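Local coordinates for protein Eag-like K[+] channel (Drosophila melanogaster, PDB 4HP4) that probably forms a voltage-gated potassium channel that lets potassium ions cross the membrane, this chain being its PAS domain, at residues T7-I12 with P34-S39; D40-L45 with H61-P66. One frame throughout, in Å; residues are numbered along the deposited sequence.

Contact 1 of 2, residues T7-I12 with P34-S39; sequences TFLDTI and PIVYCS
The first turn of helix 8-15 lies beside strand 35-38 with Leu9 opposite Tyr37, their CA atoms 8.0 Å apart, a spacing that side chains bridge without any hydrogen bond between the segments. One leucine does the reaching. Leu9 is swung out opposite its own amide nitrogen (N-CA-CB-CG -179°), which carries its forked end to the strand and spreads both methyls there. Leu9 CD2 lies 3.8 Å from Val36 CG2; Leu9 CD1 also reaches that methyl and sits 4.0 Å from Tyr37 CB. The tyrosine thus contributes the root of its side chain, while its ring heads away from the helix. Two consecutive strand residues can serve the same leucine because Val36 and Tyr37 form a classic beta bulge opposite Leu25 of the adjacent strand 23-27, and both direct their CB atoms toward the helix. Ile35 and Cys38 instead touch Ile53 of helix 50-53. The sheet of this PAS fold is therefore packed on both sides, with strand 35-38 at its edge and Leu9 and Ile12 both resting on Leu25. The start of the helix is secured within its own segment. Thr7 is the N-cap, its OG1 accepting from Asp10 N at 3.2 Å in a nearly straight bond (168°). The carbonyl oxygen of Thr7 takes two donors from opposite faces of its plane, Thr11 N and Thr11 OG1; the bond from Thr11 OG1 to Thr7 O measures 2.7 Å. At the far end of the strand Ser39 is the N-cap of the next helix, its OG bonded to Phe42 N.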
loop_
_atom_site.group_PDB
_atom_site.type_symbol
_atom_site.label_atom_id
_atom_site.label_comp_id
_atom_site.label_asym_id
_atom_site.label_seq_id
_atom_site.Cartn_x
_atom_site.Cartn_y
_atom_site.Cartn_z
ATOM N N THR A 7 -4.976 6.468 18.232
ATOM C CA THR A 7 -5.662 6.655 16.961
ATOM C C THR A 7 -5.581 5.373 16.147
ATOM O O THR A 7 -4.781 4.484 16.446
ATOM C CB THR A 7 -5.023 7.783 16.129
ATOM O OG1 THR A 7 -3.712 7.379 15.709
ATOM C CG2 THR A 7 -4.935 9.074 16.934
ATOM N N PHE A 8 -6.402 5.282 15.108
ATOM C CA PHE A 8 -6.386 4.109 14.246
ATOM C C PHE A 8 -5.072 4.008 13.485
ATOM O O PHE A 8 -4.529 2.919 13.315
ATOM C CB PHE A 8 -7.568 4.135 13.275
ATOM C CG PHE A 8 -8.837 3.620 13.876
ATOM C CD1 PHE A 8 -9.034 2.259 14.038
ATOM C CD2 PHE A 8 -9.825 4.495 14.296
ATOM C CE1 PHE A 8 -10.199 1.778 14.601
ATOM C CE2 PHE A 8 -10.992 4.020 14.860
ATOM C CZ PHE A 8 -11.177 2.661 15.017
ATOM N N LEU A 9 -4.557 5.142 13.028
ATOM C CA LEU A 9 -3.309 5.149 12.278
ATOM C C LEU A 9 -2.181 4.553 13.126
ATOM O O LEU A 9 -1.480 3.640 12.689
ATOM C CB LEU A 9 -2.977 6.575 11.834
ATOM C CG LEU A 9 -1.718 6.807 10.999
ATOM C CD1 LEU A 9 -1.536 5.717 9.970
ATOM C CD2 LEU A 9 -1.788 8.175 10.330
ATOM N N ASP A 10 -2.027 5.059 14.348
ATOM C CA ASP A 10 -0.992 4.578 15.257
ATOM C C ASP A 10 -1.233 3.123 15.642
ATOM O O ASP A 10 -0.312 2.305 15.631
ATOM C CB ASP A 10 -0.955 5.428 16.530
ATOM C CG ASP A 10 -0.462 6.839 16.278
ATOM O OD1 ASP A 10 0.064 7.098 15.177
ATOM O OD2 ASP A 10 -0.597 7.683 17.189
ATOM N N THR A 11 -2.477 2.811 15.993
ATOM C CA THR A 11 -2.840 1.471 16.439
ATOM C C THR A 11 -2.492 0.416 15.393
ATOM O O THR A 11 -1.884 -0.604 15.715
ATOM C CB THR A 11 -4.345 1.372 16.775
ATOM O OG1 THR A 11 -4.639 2.189 17.913
ATOM C CG2 THR A 11 -4.737 -0.065 17.093
ATOM N N ILE A 12 -2.870 0.664 14.142
ATOM C CA ILE A 12 -2.669 -0.324 13.087
ATOM C C ILE A 12 -1.185 -0.506 12.781
ATOM O O ILE A 12 -0.703 -1.630 12.667
ATOM C CB ILE A 12 -3.415 0.059 11.793
ATOM C CG1 ILE A 12 -4.920 0.180 12.053
ATOM C CG2 ILE A 12 -3.157 -0.975 10.703
ATOM C CD1 ILE A 12 -5.577 -1.103 12.474
ATOM N N PRO A 34 -4.503 9.205 0.049
ATOM C CA PRO A 34 -3.072 9.468 0.222
ATOM C C PRO A 34 -2.412 8.567 1.257
ATOM O O PRO A 34 -2.988 8.289 2.309
ATOM C CB PRO A 34 -3.039 10.925 0.696
ATOM C CG PRO A 34 -4.379 11.158 1.308
ATOM C CD PRO A 34 -5.325 10.353 0.468
ATOM N N ILE A 35 -1.201 8.117 0.949
ATOM C CA ILE A 35 -0.392 7.384 1.909
ATOM C C ILE A 35 0.011 8.314 3.047
ATOM O O ILE A 35 0.595 9.376 2.816
ATOM C CB ILE A 35 0.864 6.800 1.237
ATOM C CG1 ILE A 35 0.463 5.692 0.259
ATOM C CG2 ILE A 35 1.838 6.270 2.280
ATOM C CD1 ILE A 35 1.596 5.188 -0.596
ATOM N N VAL A 36 -0.321 7.918 4.273
ATOM C CA VAL A 36 0.010 8.711 5.454
ATOM C C VAL A 36 0.999 7.984 6.370
ATOM O O VAL A 36 1.413 8.520 7.400
ATOM C CB VAL A 36 -1.256 9.100 6.253
ATOM C CG1 VAL A 36 -2.054 10.161 5.498
ATOM C CG2 VAL A 36 -2.121 7.876 6.536
ATOM N N TYR A 37 1.373 6.766 5.992
ATOM C CA TYR A 37 2.417 6.030 6.697
ATOM C C TYR A 37 2.955 4.902 5.830
ATOM O O TYR A 37 2.206 4.276 5.082
ATOM C CB TYR A 37 1.892 5.442 8.008
ATOM C CG TYR A 37 2.964 4.703 8.778
ATOM C CD1 TYR A 37 3.831 5.384 9.622
ATOM C CD2 TYR A 37 3.124 3.329 8.645
ATOM C CE1 TYR A 37 4.822 4.719 10.318
ATOM C CE2 TYR A 37 4.113 2.653 9.341
ATOM C CZ TYR A 37 4.959 3.354 10.173
ATOM O OH TYR A 37 5.946 2.693 10.867
ATOM N N CYS A 38 4.256 4.642 5.934
ATOM C CA CYS A 38 4.854 3.480 5.278
ATOM C C CYS A 38 5.973 2.902 6.138
ATOM O O CYS A 38 6.692 3.636 6.820
ATOM C CB CYS A 38 5.378 3.837 3.883
ATOM S SG CYS A 38 6.814 4.927 3.855
ATOM N N SER A 39 6.110 1.581 6.103
ATOM C CA SER A 39 7.099 0.886 6.913
ATOM C C SER A 39 8.475 0.948 6.265
ATOM O O SER A 39 8.594 1.217 5.070
ATOM C CB SER A 39 6.687 -0.572 7.092
ATOM O OG SER A 39 6.737 -1.259 5.855
#

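Contact 2 of 2, residues D40-L45 with H61-P66; sequences DGFVDL and HFLYGP
Phe42 meets Phe62 and Leu63, whose side chains come from the opposite direction, and it illustrates how a single aromatic can span from a helix to a loop. From CB the chain runs with CG anti to the backbone N (chi1 -176°), so the ring is carried across toward segment 61-66 although the CB itself does not aim there. Contact begins only at the far rim. Phe42 CE2 approaches Phe62 CZ at 3.9 Å, and Phe42 CZ lies equally far from it, so Phe62 CZ sits against one bond of the Phe42 rim. Each ring receives the other at its edge and near its plane, yet the two planes are inclined by about 76°; neither face is used in this meeting. Phe42 CZ also comes 4.2 Å from Leu63 CD1, placed obliquely to the Phe42 ring. Leu63 in turn braces its neighbour: its CG stands 3.7 Å above one face of the Phe62 ring, offset toward the rim. The short 3-10 segment 61-63 brings these two side chains together, and the bond from Tyr64 N to His61 O (2.9 Å) closes the turn. Tyr48 meets the Phe62 ring edge-to-face. Within the PAS core, Phe42 projects from helix 40-46 beside Ile53 of helix 50-53 and the ring of His123, while Leu63 packs on Phe92 of strand 89-92, the outermost strand on that side of the sheet.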
loop_
_atom_site.group_PDB
_atom_site.type_symbol
_atom_site.label_atom_id
_atom_site.label_comp_id
_atom_site.label_asym_id
_atom_site.label_seq_id
_atom_site.Cartn_x
_atom_site.Cartn_y
_atom_site.Cartn_z
ATOM N N ASP A 40 9.514 0.700 7.058
ATOM C CA ASP A 40 10.876 0.654 6.539
ATOM C C ASP A 40 10.999 -0.437 5.482
ATOM O O ASP A 40 11.741 -0.295 4.510
ATOM C CB ASP A 40 11.879 0.384 7.662
ATOM C CG ASP A 40 12.058 1.568 8.594
ATOM O OD1 ASP A 40 11.574 2.675 8.276
ATOM O OD2 ASP A 40 12.705 1.389 9.645
ATOM N N GLY A 41 10.274 -1.533 5.680
ATOM C CA GLY A 41 10.303 -2.643 4.745
ATOM C C GLY A 41 9.812 -2.238 3.370
ATOM O O GLY A 41 10.355 -2.672 2.354
ATOM N N PHE A 42 8.780 -1.402 3.335
ATOM C CA PHE A 42 8.221 -0.942 2.071
ATOM C C PHE A 42 9.206 -0.019 1.362
ATOM O O PHE A 42 9.349 -0.069 0.142
ATOM C CB PHE A 42 6.889 -0.229 2.301
ATOM C CG PHE A 42 6.207 0.203 1.035
ATOM C CD1 PHE A 42 5.529 -0.714 0.248
ATOM C CD2 PHE A 42 6.241 1.525 0.632
ATOM C CE1 PHE A 42 4.904 -0.317 -0.919
ATOM C CE2 PHE A 42 5.618 1.928 -0.533
ATOM C CZ PHE A 42 4.948 1.005 -1.309
ATOM N N VAL A 43 9.891 0.819 2.133
ATOM C CA VAL A 43 10.920 1.693 1.580
ATOM C C VAL A 43 11.995 0.858 0.885
ATOM O O VAL A 43 12.389 1.151 -0.244
ATOM C CB VAL A 43 11.562 2.567 2.680
ATOM C CG1 VAL A 43 12.822 3.248 2.171
ATOM C CG2 VAL A 43 10.562 3.601 3.190
ATOM N N ASP A 44 12.452 -0.194 1.559
ATOM C CA ASP A 44 13.505 -1.051 1.021
ATOM C C ASP A 44 13.024 -1.837 -0.193
ATOM O O ASP A 44 13.756 -2.002 -1.167
ATOM C CB ASP A 44 14.011 -2.017 2.094
ATOM C CG ASP A 44 14.665 -1.301 3.258
ATOM O OD1 ASP A 44 15.036 -0.118 3.096
ATOM O OD2 ASP A 44 14.811 -1.918 4.334
ATOM N N LEU A 45 11.790 -2.320 -0.130
ATOM C CA LEU A 45 11.221 -3.106 -1.217
ATOM C C LEU A 45 11.177 -2.321 -2.524
ATOM O O LEU A 45 11.568 -2.830 -3.573
ATOM C CB LEU A 45 9.807 -3.559 -0.851
ATOM C CG LEU A 45 9.028 -4.264 -1.963
ATOM C CD1 LEU A 45 9.641 -5.620 -2.275
ATOM C CD2 LEU A 45 7.560 -4.407 -1.596
ATOM N N HIS A 61 0.114 3.832 -7.788
ATOM C CA HIS A 61 0.307 4.153 -9.193
ATOM C C HIS A 61 1.788 4.370 -9.500
ATOM O O HIS A 61 2.258 4.043 -10.588
ATOM C CB HIS A 61 -0.485 5.409 -9.559
ATOM C CG HIS A 61 -0.349 5.811 -10.994
ATOM N ND1 HIS A 61 0.705 6.568 -11.457
ATOM C CD2 HIS A 61 -1.132 5.558 -12.069
ATOM C CE1 HIS A 61 0.565 6.765 -12.756
ATOM N NE2 HIS A 61 -0.542 6.163 -13.152
ATOM N N PHE A 62 2.520 4.919 -8.534
ATOM C CA PHE A 62 3.942 5.200 -8.720
ATOM C C PHE A 62 4.762 3.922 -8.911
ATOM O O PHE A 62 5.934 3.981 -9.287
ATOM C CB PHE A 62 4.497 6.038 -7.556
ATOM C CG PHE A 62 4.578 5.303 -6.239
ATOM C CD1 PHE A 62 5.789 4.807 -5.782
ATOM C CD2 PHE A 62 3.452 5.129 -5.445
ATOM C CE1 PHE A 62 5.875 4.142 -4.572
ATOM C CE2 PHE A 62 3.535 4.464 -4.233
ATOM C CZ PHE A 62 4.748 3.971 -3.797
ATOM N N LEU A 63 4.141 2.772 -8.662
ATOM C CA LEU A 63 4.806 1.488 -8.860
ATOM C C LEU A 63 4.423 0.823 -10.185
ATOM O O LEU A 63 4.995 -0.205 -10.544
ATOM C CB LEU A 63 4.487 0.536 -7.704
ATOM C CG LEU A 63 4.975 0.949 -6.312
ATOM C CD1 LEU A 63 4.686 -0.156 -5.303
ATOM C CD2 LEU A 63 6.459 1.289 -6.331
ATOM N N TYR A 64 3.463 1.396 -10.908
ATOM C CA TYR A 64 3.044 0.816 -12.184
ATOM C C TYR A 64 4.136 0.982 -13.236
ATOM O O TYR A 64 4.884 1.960 -13.222
ATOM C CB TYR A 64 1.756 1.461 -12.705
ATOM C CG TYR A 64 0.552 1.347 -11.793
ATOM C CD1 TYR A 64 0.595 0.593 -10.627
ATOM C CD2 TYR A 64 -0.634 1.997 -12.108
ATOM C CE1 TYR A 64 -0.511 0.499 -9.798
ATOM C CE2 TYR A 64 -1.741 1.908 -11.290
ATOM C CZ TYR A 64 -1.676 1.158 -10.136
ATOM O OH TYR A 64 -2.781 1.071 -9.321
ATOM N N GLY A 65 4.216 0.020 -14.148
ATOM C CA GLY A 65 5.125 0.102 -15.275
ATOM C C GLY A 65 4.537 -0.571 -16.500
ATOM O O GLY A 65 3.375 -0.977 -16.486
ATOM N N PRO A 66 5.338 -0.693 -17.567
ATOM C CA PRO A 66 4.899 -1.269 -18.845
ATOM C C PRO A 66 4.141 -2.590 -18.706
ATOM O O PRO A 66 3.069 -2.739 -19.294
ATOM C CB PRO A 66 6.215 -1.484 -19.595
ATOM C CG PRO A 66 7.110 -0.414 -19.075
ATOM C CD PRO A 66 6.738 -0.235 -17.624
#

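In the fold
Contacts 1 and 2 follow one another along the chain, strand 35-38 passing directly into helix 40-46 through Ser39, and their centres lie about 17 Å apart. Strand 35-38, part of contact 1, is one edge of the five-stranded PAS sheet; strand 89-92, the other edge, lies next to contact 2. Contact 1 lies at the surface; contact 2 is buried. Apolar packing nevertheless joins them, Cys38 SG lying 4.0 Å from Val43 CG2 and Ile35 CD1 4.2 Å from Phe62 CE2. Arg50 adds a polar tie, bonding to Cys38 O and forming a salt bridge with Asp40 OD1.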